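PDB 2ZYO: solute-binding protein from Thermoactinomyces vulgaris, which binds maltodextrins, here maltotetraose, and cyclodextrins, and probably delivers them to a membrane transporter for uptake into the cell. Local coordinates for residues A88-L93 with L115-K120; N101-Q106 with L299-T304; D109-A114 with I319-E324. One frame throughout, in Å; residues are numbered along the deposited sequence.

Interaction 1 of 3, residues A88-L93 with L115-K120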
ATOM      1  N   ALA A  88       1.549 -15.165   6.544  1.00 17.59           N
ATOM      2  CA  ALA A  88       0.756 -16.206   5.891  1.00 16.88           C
ATOM      3  C   ALA A  88       1.614 -17.342   5.337  1.00 17.41           C
ATOM      4  O   ALA A  88       1.264 -18.515   5.479  1.00 17.00           O
ATOM      5  CB  ALA A  88      -0.099 -15.599   4.789  1.00 14.52           C
ATOM      6  N   VAL A  89       2.732 -16.988   4.707  1.00 16.88           N
ATOM      7  CA  VAL A  89       3.624 -17.969   4.088  1.00 18.10           C
ATOM      8  C   VAL A  89       4.324 -18.843   5.134  1.00 20.56           C
ATOM      9  O   VAL A  89       4.336 -20.071   5.015  1.00 21.26           O
ATOM     10  CB  VAL A  89       4.663 -17.292   3.148  1.00 17.79           C
ATOM     11  CG1 VAL A  89       5.732 -18.284   2.699  1.00 18.28           C
ATOM     12  CG2 VAL A  89       3.967 -16.687   1.933  1.00 19.28           C
ATOM     13  N   THR A  90       4.889 -18.204   6.158  1.00 21.14           N
ATOM     14  CA  THR A  90       5.624 -18.913   7.212  1.00 23.10           C
ATOM     15  C   THR A  90       4.735 -19.855   8.031  1.00 23.16           C
ATOM     16  O   THR A  90       5.206 -20.887   8.517  1.00 25.13           O
ATOM     17  CB  THR A  90       6.368 -17.936   8.157  1.00 23.10           C
ATOM     18  OG1 THR A  90       5.442 -16.992   8.711  1.00 24.16           O
ATOM     19  CG2 THR A  90       7.462 -17.188   7.405  1.00 24.56           C
ATOM     20  N   LYS A  91       3.459 -19.498   8.172  1.00 22.54           N
ATOM     21  CA  LYS A  91       2.485 -20.309   8.914  1.00 22.08           C
ATOM     22  C   LYS A  91       1.809 -21.366   8.034  1.00 20.65           C
ATOM     23  O   LYS A  91       0.980 -22.148   8.511  1.00 21.27           O
ATOM     24  CB  LYS A  91       1.430 -19.415   9.574  1.00 24.25           C
ATOM     25  CG  LYS A  91       1.974 -18.469  10.642  1.00 27.87           C
ATOM     26  CD  LYS A  91       2.124 -19.141  11.997  1.00 30.73           C
ATOM     27  CE  LYS A  91       2.819 -18.221  12.991  1.00 31.40           C
ATOM     28  NZ  LYS A  91       2.046 -16.971  13.255  1.00 32.70           N
ATOM     29  N   GLY A  92       2.172 -21.380   6.754  1.00 18.58           N
ATOM     30  CA  GLY A  92       1.703 -22.398   5.813  1.00 16.91           C
ATOM     31  C   GLY A  92       0.256 -22.242   5.386  1.00 15.69           C
ATOM     32  O   GLY A  92      -0.413 -23.230   5.079  1.00 14.53           O
ATOM     33  N   LEU A  93      -0.227 -21.001   5.368  1.00 13.92           N
ATOM     34  CA  LEU A  93      -1.586 -20.701   4.920  1.00 12.32           C
ATOM     35  C   LEU A  93      -1.705 -20.701   3.405  1.00 11.78           C
ATOM     36  O   LEU A  93      -2.767 -21.011   2.855  1.00 11.15           O
ATOM     37  CB  LEU A  93      -2.049 -19.341   5.450  1.00 14.47           C
ATOM     38  CG  LEU A  93      -2.783 -19.281   6.789  1.00 18.48           C
ATOM     39  CD1 LEU A  93      -3.189 -17.852   7.070  1.00 16.78           C
ATOM     40  CD2 LEU A  93      -4.006 -20.185   6.780  1.00 17.48           C
ATOM     41  N   LEU A 115       4.488  -9.540  -4.277  1.00 11.78           N
ATOM     42  CA  LEU A 115       3.789 -10.817  -4.122  1.00 10.59           C
ATOM     43  C   LEU A 115       4.736 -12.018  -4.143  1.00 11.82           C
ATOM     44  O   LEU A 115       4.299 -13.172  -4.132  1.00 11.12           O
ATOM     45  CB  LEU A 115       2.683 -10.959  -5.177  1.00  8.84           C
ATOM     46  CG  LEU A 115       1.639  -9.836  -5.240  1.00  8.85           C
ATOM     47  CD1 LEU A 115       0.544 -10.189  -6.229  1.00  9.22           C
ATOM     48  CD2 LEU A 115       1.038  -9.523  -3.864  1.00 10.43           C
ATOM     49  N   THR A 116       6.034 -11.727  -4.161  1.00 12.47           N
ATOM     50  CA  THR A 116       7.076 -12.742  -4.107  1.00 14.28           C
ATOM     51  C   THR A 116       7.620 -12.817  -2.685  1.00 14.97           C
ATOM     52  O   THR A 116       7.780 -11.790  -2.017  1.00 16.07           O
ATOM     53  CB  THR A 116       8.207 -12.425  -5.113  1.00 15.09           C
ATOM     54  OG1 THR A 116       7.660 -12.363  -6.435  1.00 16.77           O
ATOM     55  CG2 THR A 116       9.302 -13.485  -5.079  1.00 17.00           C
ATOM     56  N   TYR A 117       7.884 -14.036  -2.221  1.00 14.98           N
ATOM     57  CA  TYR A 117       8.398 -14.260  -0.873  1.00 15.18           C
ATOM     58  C   TYR A 117       9.277 -15.503  -0.828  1.00 14.91           C
ATOM     59  O   TYR A 117       8.866 -16.576  -1.267  1.00 14.43           O
ATOM     60  CB  TYR A 117       7.245 -14.392   0.123  1.00 15.96           C
ATOM     61  CG  TYR A 117       7.661 -14.145   1.549  1.00 15.71           C
ATOM     62  CD1 TYR A 117       7.645 -12.858   2.082  1.00 16.58           C
ATOM     63  CD2 TYR A 117       8.081 -15.194   2.368  1.00 15.95           C
ATOM     64  CE1 TYR A 117       8.032 -12.618   3.388  1.00 17.65           C
ATOM     65  CE2 TYR A 117       8.469 -14.965   3.681  1.00 15.25           C
ATOM     66  CZ  TYR A 117       8.445 -13.674   4.183  1.00 16.37           C
ATOM     67  OH  TYR A 117       8.825 -13.434   5.481  1.00 17.17           O
ATOM     68  N   GLY A 118      10.490 -15.346  -0.302  1.00 16.64           N
ATOM     69  CA  GLY A 118      11.445 -16.449  -0.197  1.00 16.85           C
ATOM     70  C   GLY A 118      11.747 -17.147  -1.513  1.00 17.22           C
ATOM     71  O   GLY A 118      11.913 -18.368  -1.550  1.00 17.91           O
ATOM     72  N   GLY A 119      11.807 -16.370  -2.593  1.00 18.07           N
ATOM     73  CA  GLY A 119      12.111 -16.893  -3.926  1.00 18.51           C
ATOM     74  C   GLY A 119      10.970 -17.631  -4.608  1.00 18.93           C
ATOM     75  O   GLY A 119      11.193 -18.396  -5.551  1.00 21.40           O
ATOM     76  N   LYS A 120       9.747 -17.406  -4.128  1.00 16.66           N
ATOM     77  CA  LYS A 120       8.553 -18.033  -4.698  1.00 15.18           C
ATOM     78  C   LYS A 120       7.439 -17.006  -4.879  1.00 13.41           C
ATOM     79  O   LYS A 120       7.333 -16.050  -4.108  1.00 12.68           O
ATOM     80  CB  LYS A 120       8.072 -19.192  -3.816  1.00 15.37           C
ATOM     81  CG  LYS A 120       9.081 -20.333  -3.684  1.00 17.61           C
ATOM     82  CD  LYS A 120       8.566 -21.471  -2.819  1.00 22.92           C
ATOM     83  CE  LYS A 120       9.571 -22.615  -2.777  1.00 25.82           C
ATOM     84  NZ  LYS A 120       9.054 -23.805  -2.046  1.00 29.42           N
TER
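Val-89, in the last turn of helix 85-90, faces Tyr-117, at the end of the short strand 116-117, with their CA atoms 7.8 Å apart and no hydrogen bond across the gap. The contact is apolar. CG1 of Val-89 lies 3.9 Å from CD2 of the Tyr-117 ring, meeting it at a slant. The valine branch gets there because it stands anti to the backbone N (chi1 170°), while CG2 takes the place beside that N. A beta-branched residue suits this spot: it offers a compact hydrocarbon surface to a large ring. Thr-90 brings its CG2 methyl to the hydroxyl end of the tyrosine, 4.4 Å from Tyr-117 OH, a loose contact, while its own hydroxyl turns back to bond Gly-86 O in the same helix.

Both backbones change direction beside the contact. The helix ends in a Schellman motif, with Leu-93 N bonded to Ala-88 O and Gly-92 taking the positive phi that a residue without a side chain adopts easily. Tyr-117 opens a type I' turn to Lys-120, whose two middle residues, Gly-118 and Gly-119, also have positive phi.

Around this surface contact, Tyr-122 of strand 120-136 touches both Val-89 and Tyr-117, Leu-93 packs on helix 61-71, and the loop residues Ser-352, Ile-353 and Pro-354 also touch the tyrosine.

Interaction 2 of 3, residues N101-Q106 with L299-T304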
ATOM      1  N   ASN A 101       6.898 -16.944 -16.763  1.00 13.11           N
ATOM      2  CA  ASN A 101       7.382 -15.565 -16.688  1.00 14.01           C
ATOM      3  C   ASN A 101       6.552 -14.609 -17.545  1.00 14.54           C
ATOM      4  O   ASN A 101       6.390 -13.439 -17.195  1.00 14.74           O
ATOM      5  CB  ASN A 101       8.862 -15.482 -17.072  1.00 15.78           C
ATOM      6  CG  ASN A 101       9.471 -14.121 -16.768  1.00 14.03           C
ATOM      7  OD1 ASN A 101       9.923 -13.418 -17.673  1.00 20.32           O
ATOM      8  ND2 ASN A 101       9.476 -13.739 -15.496  1.00 13.88           N
ATOM      9  N   SER A 102       6.015 -15.122 -18.653  1.00 15.02           N
ATOM     10  CA  SER A 102       5.155 -14.337 -19.542  1.00 15.44           C
ATOM     11  C   SER A 102       3.902 -13.845 -18.822  1.00 14.85           C
ATOM     12  O   SER A 102       3.402 -12.756 -19.109  1.00 15.46           O
ATOM     13  CB  SER A 102       4.768 -15.152 -20.781  1.00 16.57           C
ATOM     14  OG  SER A 102       3.943 -16.253 -20.442  1.00 18.22           O
ATOM     15  N   VAL A 103       3.402 -14.655 -17.891  1.00 13.51           N
ATOM     16  CA  VAL A 103       2.246 -14.285 -17.071  1.00 12.75           C
ATOM     17  C   VAL A 103       2.625 -13.193 -16.065  1.00 12.68           C
ATOM     18  O   VAL A 103       1.896 -12.210 -15.911  1.00 12.51           O
ATOM     19  CB  VAL A 103       1.643 -15.513 -16.338  1.00 11.81           C
ATOM     20  CG1 VAL A 103       0.454 -15.099 -15.477  1.00 11.15           C
ATOM     21  CG2 VAL A 103       1.225 -16.591 -17.338  1.00 12.42           C
ATOM     22  N   LYS A 104       3.765 -13.366 -15.394  1.00 12.23           N
ATOM     23  CA  LYS A 104       4.292 -12.348 -14.482  1.00 13.36           C
ATOM     24  C   LYS A 104       4.470 -11.021 -15.210  1.00 12.31           C
ATOM     25  O   LYS A 104       4.134  -9.961 -14.677  1.00 12.06           O
ATOM     26  CB  LYS A 104       5.637 -12.782 -13.890  1.00 13.79           C
ATOM     27  CG  LYS A 104       5.551 -13.857 -12.815  1.00 16.35           C
ATOM     28  CD  LYS A 104       6.905 -14.099 -12.144  1.00 17.96           C
ATOM     29  CE  LYS A 104       7.364 -12.905 -11.305  1.00 21.47           C
ATOM     30  NZ  LYS A 104       8.769 -13.063 -10.829  1.00 23.61           N
ATOM     31  N   ASN A 105       4.981 -11.097 -16.439  1.00 13.44           N
ATOM     32  CA  ASN A 105       5.274  -9.911 -17.242  1.00 14.32           C
ATOM     33  C   ASN A 105       4.044  -9.151 -17.753  1.00 13.59           C
ATOM     34  O   ASN A 105       4.181  -8.102 -18.381  1.00 14.44           O
ATOM     35  CB  ASN A 105       6.216 -10.263 -18.397  1.00 17.43           C
ATOM     36  CG  ASN A 105       7.645 -10.511 -17.935  1.00 19.55           C
ATOM     37  OD1 ASN A 105       8.055 -10.074 -16.856  1.00 23.95           O
ATOM     38  ND2 ASN A 105       8.413 -11.205 -18.761  1.00 22.84           N
ATOM     39  N   GLN A 106       2.852  -9.686 -17.491  1.00 12.51           N
ATOM     40  CA  GLN A 106       1.610  -8.950 -17.731  1.00 11.08           C
ATOM     41  C   GLN A 106       1.512  -7.782 -16.755  1.00 11.15           C
ATOM     42  O   GLN A 106       0.812  -6.801 -17.010  1.00  9.92           O
ATOM     43  CB  GLN A 106       0.387  -9.849 -17.532  1.00 11.34           C
ATOM     44  CG  GLN A 106       0.257 -11.021 -18.498  1.00 11.59           C
ATOM     45  CD  GLN A 106      -0.767 -12.050 -18.033  1.00 13.44           C
ATOM     46  OE1 GLN A 106      -1.560 -11.797 -17.120  1.00 13.13           O
ATOM     47  NE2 GLN A 106      -0.753 -13.219 -18.663  1.00 11.67           N
ATOM     48  N   LEU A 299      -8.233 -19.919 -12.630  1.00  8.11           N
ATOM     49  CA  LEU A 299      -9.220 -18.925 -12.214  1.00  7.33           C
ATOM     50  C   LEU A 299      -8.539 -17.609 -11.832  1.00  8.15           C
ATOM     51  O   LEU A 299      -8.990 -16.532 -12.225  1.00  8.65           O
ATOM     52  CB  LEU A 299     -10.082 -19.453 -11.058  1.00  7.95           C
ATOM     53  CG  LEU A 299     -11.033 -18.477 -10.349  1.00  6.99           C
ATOM     54  CD1 LEU A 299     -12.092 -17.893 -11.285  1.00  8.11           C
ATOM     55  CD2 LEU A 299     -11.686 -19.167  -9.171  1.00  8.22           C
ATOM     56  N   MET A 300      -7.448 -17.703 -11.075  1.00  8.15           N
ATOM     57  CA  MET A 300      -6.702 -16.519 -10.652  1.00  8.18           C
ATOM     58  C   MET A 300      -6.244 -15.681 -11.844  1.00  8.81           C
ATOM     59  O   MET A 300      -6.317 -14.452 -11.811  1.00  8.71           O
ATOM     60  CB  MET A 300      -5.497 -16.914  -9.802  1.00  9.07           C
ATOM     61  CG  MET A 300      -4.772 -15.716  -9.207  1.00 10.47           C
ATOM     62  SD  MET A 300      -3.205 -16.113  -8.420  1.00  9.38           S
ATOM     63  CE  MET A 300      -3.762 -17.000  -6.963  1.00  9.18           C
ATOM     64  N   GLN A 301      -5.759 -16.355 -12.885  1.00  8.01           N
ATOM     65  CA  GLN A 301      -5.355 -15.680 -14.116  1.00  6.74           C
ATOM     66  C   GLN A 301      -6.554 -15.048 -14.817  1.00  6.98           C
ATOM     67  O   GLN A 301      -6.465 -13.928 -15.326  1.00  9.40           O
ATOM     68  CB  GLN A 301      -4.640 -16.650 -15.058  1.00  8.90           C
ATOM     69  CG  GLN A 301      -3.261 -17.055 -14.588  1.00  8.28           C
ATOM     70  CD  GLN A 301      -2.688 -18.194 -15.399  1.00 10.23           C
ATOM     71  OE1 GLN A 301      -2.118 -17.981 -16.468  1.00 13.62           O
ATOM     72  NE2 GLN A 301      -2.827 -19.410 -14.888  1.00 11.97           N
ATOM     73  N   PHE A 302      -7.675 -15.763 -14.833  1.00  8.21           N
ATOM     74  CA  PHE A 302      -8.896 -15.261 -15.457  1.00  7.34           C
ATOM     75  C   PHE A 302      -9.377 -13.979 -14.775  1.00  7.61           C
ATOM     76  O   PHE A 302      -9.850 -13.054 -15.437  1.00  7.56           O
ATOM     77  CB  PHE A 302      -9.995 -16.332 -15.446  1.00  7.73           C
ATOM     78  CG  PHE A 302     -11.189 -15.979 -16.279  1.00  8.76           C
ATOM     79  CD1 PHE A 302     -11.245 -16.327 -17.627  1.00  8.29           C
ATOM     80  CD2 PHE A 302     -12.265 -15.295 -15.720  1.00  8.87           C
ATOM     81  CE1 PHE A 302     -12.353 -15.994 -18.404  1.00  8.46           C
ATOM     82  CE2 PHE A 302     -13.375 -14.957 -16.493  1.00  8.71           C
ATOM     83  CZ  PHE A 302     -13.417 -15.309 -17.833  1.00  8.90           C
ATOM     84  N   LEU A 303      -9.225 -13.925 -13.452  1.00  7.22           N
ATOM     85  CA  LEU A 303      -9.665 -12.774 -12.662  1.00  7.34           C
ATOM     86  C   LEU A 303      -8.719 -11.577 -12.757  1.00  7.53           C
ATOM     87  O   LEU A 303      -9.064 -10.482 -12.317  1.00  6.91           O
ATOM     88  CB  LEU A 303      -9.842 -13.164 -11.190  1.00  8.34           C
ATOM     89  CG  LEU A 303     -10.892 -14.221 -10.827  1.00  9.98           C
ATOM     90  CD1 LEU A 303     -10.792 -14.567  -9.352  1.00 10.13           C
ATOM     91  CD2 LEU A 303     -12.305 -13.762 -11.176  1.00 10.44           C
ATOM     92  N   THR A 304      -7.527 -11.795 -13.314  1.00  6.50           N
ATOM     93  CA  THR A 304      -6.501 -10.752 -13.377  1.00  7.28           C
ATOM     94  C   THR A 304      -6.046 -10.437 -14.806  1.00  7.59           C
ATOM     95  O   THR A 304      -4.985  -9.838 -15.015  1.00  7.46           O
ATOM     96  CB  THR A 304      -5.266 -11.108 -12.514  1.00  6.60           C
ATOM     97  OG1 THR A 304      -4.720 -12.363 -12.944  1.00  8.28           O
ATOM     98  CG2 THR A 304      -5.641 -11.199 -11.037  1.00  6.55           C
TER
HETATM   99  O   HOH W   1      -3.538 -13.159 -15.570  1.00 10.47           O
HETATM  100  O   HOH W   2      -3.196  -9.510 -17.141  1.00 10.67           O
HETATM  101  O   HOH W   3      -2.452 -15.672 -18.164  1.00 15.04           O
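Val-103 and Gln-301 touch directly where helix 101-104 comes up to helix 293-302, and most of the remaining contact passes through water. Val-103 turns its side chain to the other helix, and CG2 lies 3.7 Å from Gln-301 OE1, with CG1 slightly farther off. The two side chains cross at about a right angle. Beyond CG the glutamine chain is extended, and this carries OE1 to the two valine methyls. Its NE2 bonds back to Thr-297 O, which helps fix the rotation of the amide.

Gln-106, beyond the helix, is long enough to reach the bridging waters and has both a donor and an acceptor to offer. Its OE1 takes a bond from water 1, at 2.9 Å, and water 1 also donates to Thr-304 OG1. Water 2 lies 2.8 Å from both Gln-106 OE1 and Thr-304 O and can donate to either, though it has more acceptors nearby than protons to give. At the nitrogen end of the same amide, Gln-106 NE2 donates to water 3, which in turn donates a hydrogen bond to Gln-301 OE1 at 2.9 Å. Thr-304 suits the receiving end because its hydroxyl can accept from water 1 while donating to Met-300 O in the preceding turn, a bond of 2.9 Å that enters 23° from the carbonyl plane.

Strand 120-136 adjoins the contact, its Leu-124 touching Met-300, Gln-301 and Thr-304. Trp-284 of strand 278-287 packs on Met-300 and Thr-304, and helix 30-47 packs against helix 293-302 through Phe-43 and Trp-39.

Interaction 3 of 3, residues D109-A114 with I319-E324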
ATOM      1  N   ASP A 109       6.478  -4.713 -12.673  1.00 15.81           N
ATOM      2  CA  ASP A 109       7.591  -5.454 -12.069  1.00 18.61           C
ATOM      3  C   ASP A 109       7.667  -5.295 -10.550  1.00 19.58           C
ATOM      4  O   ASP A 109       7.926  -6.263  -9.834  1.00 20.17           O
ATOM      5  CB  ASP A 109       8.925  -5.045 -12.708  1.00 20.45           C
ATOM      6  CG  ASP A 109       9.090  -5.561 -14.136  1.00 22.18           C
ATOM      7  OD1 ASP A 109       8.166  -6.210 -14.674  1.00 22.60           O
ATOM      8  OD2 ASP A 109      10.165  -5.312 -14.726  1.00 24.33           O
ATOM      9  N   VAL A 110       7.433  -4.077 -10.068  1.00 20.32           N
ATOM     10  CA  VAL A 110       7.507  -3.784  -8.635  1.00 20.47           C
ATOM     11  C   VAL A 110       6.316  -4.384  -7.874  1.00 19.21           C
ATOM     12  O   VAL A 110       6.469  -4.864  -6.747  1.00 19.40           O
ATOM     13  CB  VAL A 110       7.650  -2.261  -8.367  1.00 23.46           C
ATOM     14  CG1 VAL A 110       7.817  -1.979  -6.885  1.00 24.48           C
ATOM     15  CG2 VAL A 110       8.839  -1.698  -9.134  1.00 24.37           C
ATOM     16  N   ALA A 111       5.142  -4.380  -8.504  1.00 16.69           N
ATOM     17  CA  ALA A 111       3.953  -5.005  -7.925  1.00 15.87           C
ATOM     18  C   ALA A 111       4.140  -6.515  -7.767  1.00 15.05           C
ATOM     19  O   ALA A 111       3.672  -7.110  -6.795  1.00 15.10           O
ATOM     20  CB  ALA A 111       2.727  -4.706  -8.774  1.00 17.26           C
ATOM     21  N   MET A 112       4.832  -7.128  -8.725  1.00 13.97           N
ATOM     22  CA  MET A 112       5.100  -8.563  -8.672  1.00 13.00           C
ATOM     23  C   MET A 112       6.094  -8.920  -7.572  1.00 13.64           C
ATOM     24  O   MET A 112       5.985  -9.977  -6.955  1.00 11.84           O
ATOM     25  CB  MET A 112       5.580  -9.085 -10.028  1.00 11.29           C
ATOM     26  CG  MET A 112       4.504  -9.084 -11.114  1.00 10.47           C
ATOM     27  SD  MET A 112       2.948  -9.862 -10.618  1.00 11.74           S
ATOM     28  CE  MET A 112       3.443 -11.577 -10.497  1.00 14.81           C
ATOM     29  N   LYS A 113       7.051  -8.028  -7.323  1.00 13.14           N
ATOM     30  CA  LYS A 113       7.998  -8.203  -6.221  1.00 13.69           C
ATOM     31  C   LYS A 113       7.274  -8.250  -4.878  1.00 12.26           C
ATOM     32  O   LYS A 113       7.656  -9.009  -3.988  1.00 13.43           O
ATOM     33  CB  LYS A 113       9.051  -7.094  -6.223  1.00 16.10           C
ATOM     34  CG  LYS A 113      10.034  -7.170  -7.379  1.00 20.67           C
ATOM     35  CD  LYS A 113      11.109  -6.097  -7.262  1.00 25.03           C
ATOM     36  CE  LYS A 113      11.898  -5.946  -8.560  1.00 27.45           C
ATOM     37  NZ  LYS A 113      12.594  -7.202  -8.970  1.00 30.90           N
ATOM     38  N   ALA A 114       6.217  -7.447  -4.750  1.00 11.35           N
ATOM     39  CA  ALA A 114       5.407  -7.409  -3.532  1.00 10.34           C
ATOM     40  C   ALA A 114       4.728  -8.745  -3.236  1.00 11.25           C
ATOM     41  O   ALA A 114       4.436  -9.046  -2.081  1.00 11.93           O
ATOM     42  CB  ALA A 114       4.373  -6.299  -3.611  1.00 10.11           C
ATOM     43  N   ILE A 319      -6.365   1.258  -8.950  1.00 10.51           N
ATOM     44  CA  ILE A 319      -5.405   1.129 -10.046  1.00  8.89           C
ATOM     45  C   ILE A 319      -4.906  -0.309 -10.187  1.00  8.53           C
ATOM     46  O   ILE A 319      -4.338  -0.857  -9.247  1.00  9.03           O
ATOM     47  CB  ILE A 319      -4.198   2.080  -9.852  1.00 11.10           C
ATOM     48  CG1 ILE A 319      -4.677   3.532  -9.772  1.00 13.05           C
ATOM     49  CG2 ILE A 319      -3.184   1.909 -10.985  1.00 12.22           C
ATOM     50  CD1 ILE A 319      -3.646   4.491  -9.210  1.00 15.19           C
ATOM     51  N   PRO A 320      -5.116  -0.924 -11.367  1.00  9.01           N
ATOM     52  CA  PRO A 320      -4.571  -2.260 -11.576  1.00  8.94           C
ATOM     53  C   PRO A 320      -3.115  -2.183 -12.046  1.00  8.97           C
ATOM     54  O   PRO A 320      -2.830  -1.499 -13.033  1.00  8.75           O
ATOM     55  CB  PRO A 320      -5.469  -2.839 -12.674  1.00  9.57           C
ATOM     56  CG  PRO A 320      -5.958  -1.650 -13.443  1.00 10.27           C
ATOM     57  CD  PRO A 320      -5.857  -0.432 -12.544  1.00 11.36           C
ATOM     58  N   PRO A 321      -2.191  -2.864 -11.342  1.00  9.47           N
ATOM     59  CA  PRO A 321      -0.791  -2.788 -11.756  1.00 10.02           C
ATOM     60  C   PRO A 321      -0.510  -3.743 -12.917  1.00  9.46           C
ATOM     61  O   PRO A 321       0.324  -4.652 -12.815  1.00 10.61           O
ATOM     62  CB  PRO A 321      -0.030  -3.179 -10.489  1.00 11.08           C
ATOM     63  CG  PRO A 321      -0.961  -4.070  -9.747  1.00  9.95           C
ATOM     64  CD  PRO A 321      -2.371  -3.720 -10.152  1.00  9.86           C
ATOM     65  N   GLN A 322      -1.231  -3.511 -14.008  1.00  8.67           N
ATOM     66  CA  GLN A 322      -1.155  -4.301 -15.221  1.00  8.91           C
ATOM     67  C   GLN A 322      -0.503  -3.400 -16.267  1.00  9.83           C
ATOM     68  O   GLN A 322      -0.980  -2.289 -16.508  1.00 10.19           O
ATOM     69  CB  GLN A 322      -2.575  -4.703 -15.639  1.00  8.98           C
ATOM     70  CG  GLN A 322      -2.694  -6.033 -16.384  1.00  9.76           C
ATOM     71  CD  GLN A 322      -2.497  -5.922 -17.893  1.00  9.87           C
ATOM     72  OE1 GLN A 322      -2.530  -6.929 -18.596  1.00 11.88           O
ATOM     73  NE2 GLN A 322      -2.291  -4.707 -18.392  1.00  8.97           N
ATOM     74  N   LYS A 323       0.586  -3.877 -16.871  1.00 10.35           N
ATOM     75  CA  LYS A 323       1.463  -3.039 -17.711  1.00 11.29           C
ATOM     76  C   LYS A 323       0.734  -2.238 -18.792  1.00 12.70           C
ATOM     77  O   LYS A 323       0.914  -1.023 -18.898  1.00 12.22           O
ATOM     78  CB  LYS A 323       2.590  -3.868 -18.335  1.00 13.19           C
ATOM     79  CG  LYS A 323       3.666  -4.309 -17.356  1.00 13.13           C
ATOM     80  CD  LYS A 323       4.829  -4.944 -18.096  1.00 14.81           C
ATOM     81  CE  LYS A 323       5.936  -5.366 -17.153  1.00 16.33           C
ATOM     82  NZ  LYS A 323       7.000  -6.115 -17.868  1.00 18.97           N
ATOM     83  N   GLU A 324      -0.081  -2.921 -19.592  1.00 12.41           N
ATOM     84  CA  GLU A 324      -0.826  -2.262 -20.666  1.00 12.56           C
ATOM     85  C   GLU A 324      -1.842  -1.256 -20.133  1.00 12.91           C
ATOM     86  O   GLU A 324      -1.992  -0.166 -20.687  1.00 15.30           O
ATOM     87  CB  GLU A 324      -1.527  -3.285 -21.560  1.00 13.55           C
ATOM     88  CG  GLU A 324      -0.597  -4.036 -22.494  1.00 13.70           C
ATOM     89  CD  GLU A 324      -1.345  -4.689 -23.635  1.00 14.04           C
ATOM     90  OE1 GLU A 324      -1.778  -3.964 -24.553  1.00 18.30           O
ATOM     91  OE2 GLU A 324      -1.508  -5.925 -23.613  1.00 14.73           O
TER
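Pro-321 against Ala-111 and Lys-323 against Asp-109 are the two meetings that join this chain segment to helix 109-114. At the start of the segment, Ile-319 packs on Ile-128 of strand 120-136, to which its backbone is also bonded, and Pro-320 packs on helix 306-316.

Pro-321 makes the apolar contact. Its CB sits 3.6 Å from Ala-111 CB, with CG of the same ring 3.9 Å from that methyl. The two backbones come close here, CA to CA 6.5 Å, and the small alanine suits the helix face because its single methyl lets the proline ring come in so near. Pro-321 is also the centre of an inverse gamma turn, which kinks the chain sharply and suits the phi of proline; its bond, from Gln-322 N to Pro-320 O, is weak.

Lys-323 follows, near the start of helix 323-326. Its side chain runs out extended from CG, and the Lys-323 and Asp-109 side chains meet at a slant; NZ and CE of the lysine both lie 3.4 Å from Asp-109 OD1. The ion pair is a salt bridge, but its hydrogen bond is long and weak. Asp-109 presents that oxygen with CG anti to its carbonyl carbon (chi1 -72°). A long, flexible lysine suits the more exposed edge of the contact, since it can span from one segment to the other. Glu-324 next to it pairs its carboxylate with Lys-306.

The protein belongs to the bacterial solute-binding protein 1 family, of the periplasmic-binding-protein clan. Within that fold the contact joins the loop before helix 323-326 to helix 109-114, which lies against strand 278-287 of the mixed sheet, Ala-111 touching Val-281 there.

Interaction 1 lies on the surface, whereas interactions 2 and 3 are partly buried and close together, their centres 11 Å apart. Interactions 2 and 3 also touch: Gln-106 O is 2.9 Å from Lys-323 N, a probable hydrogen bond, so the turn after helix 101-104 links the two. Interaction 1 adjoins interaction 3 only along the chain, where helix 109-114 runs into strand 116-117. Chemistry changes with place: a valine and a tyrosine meet without polar bonds in interaction 1, waters bridge amides and a threonine in interaction 2, and interaction 3 combines buried alanine-proline packing with a weak, more exposed salt bridge. Strand 120-136 borders all three.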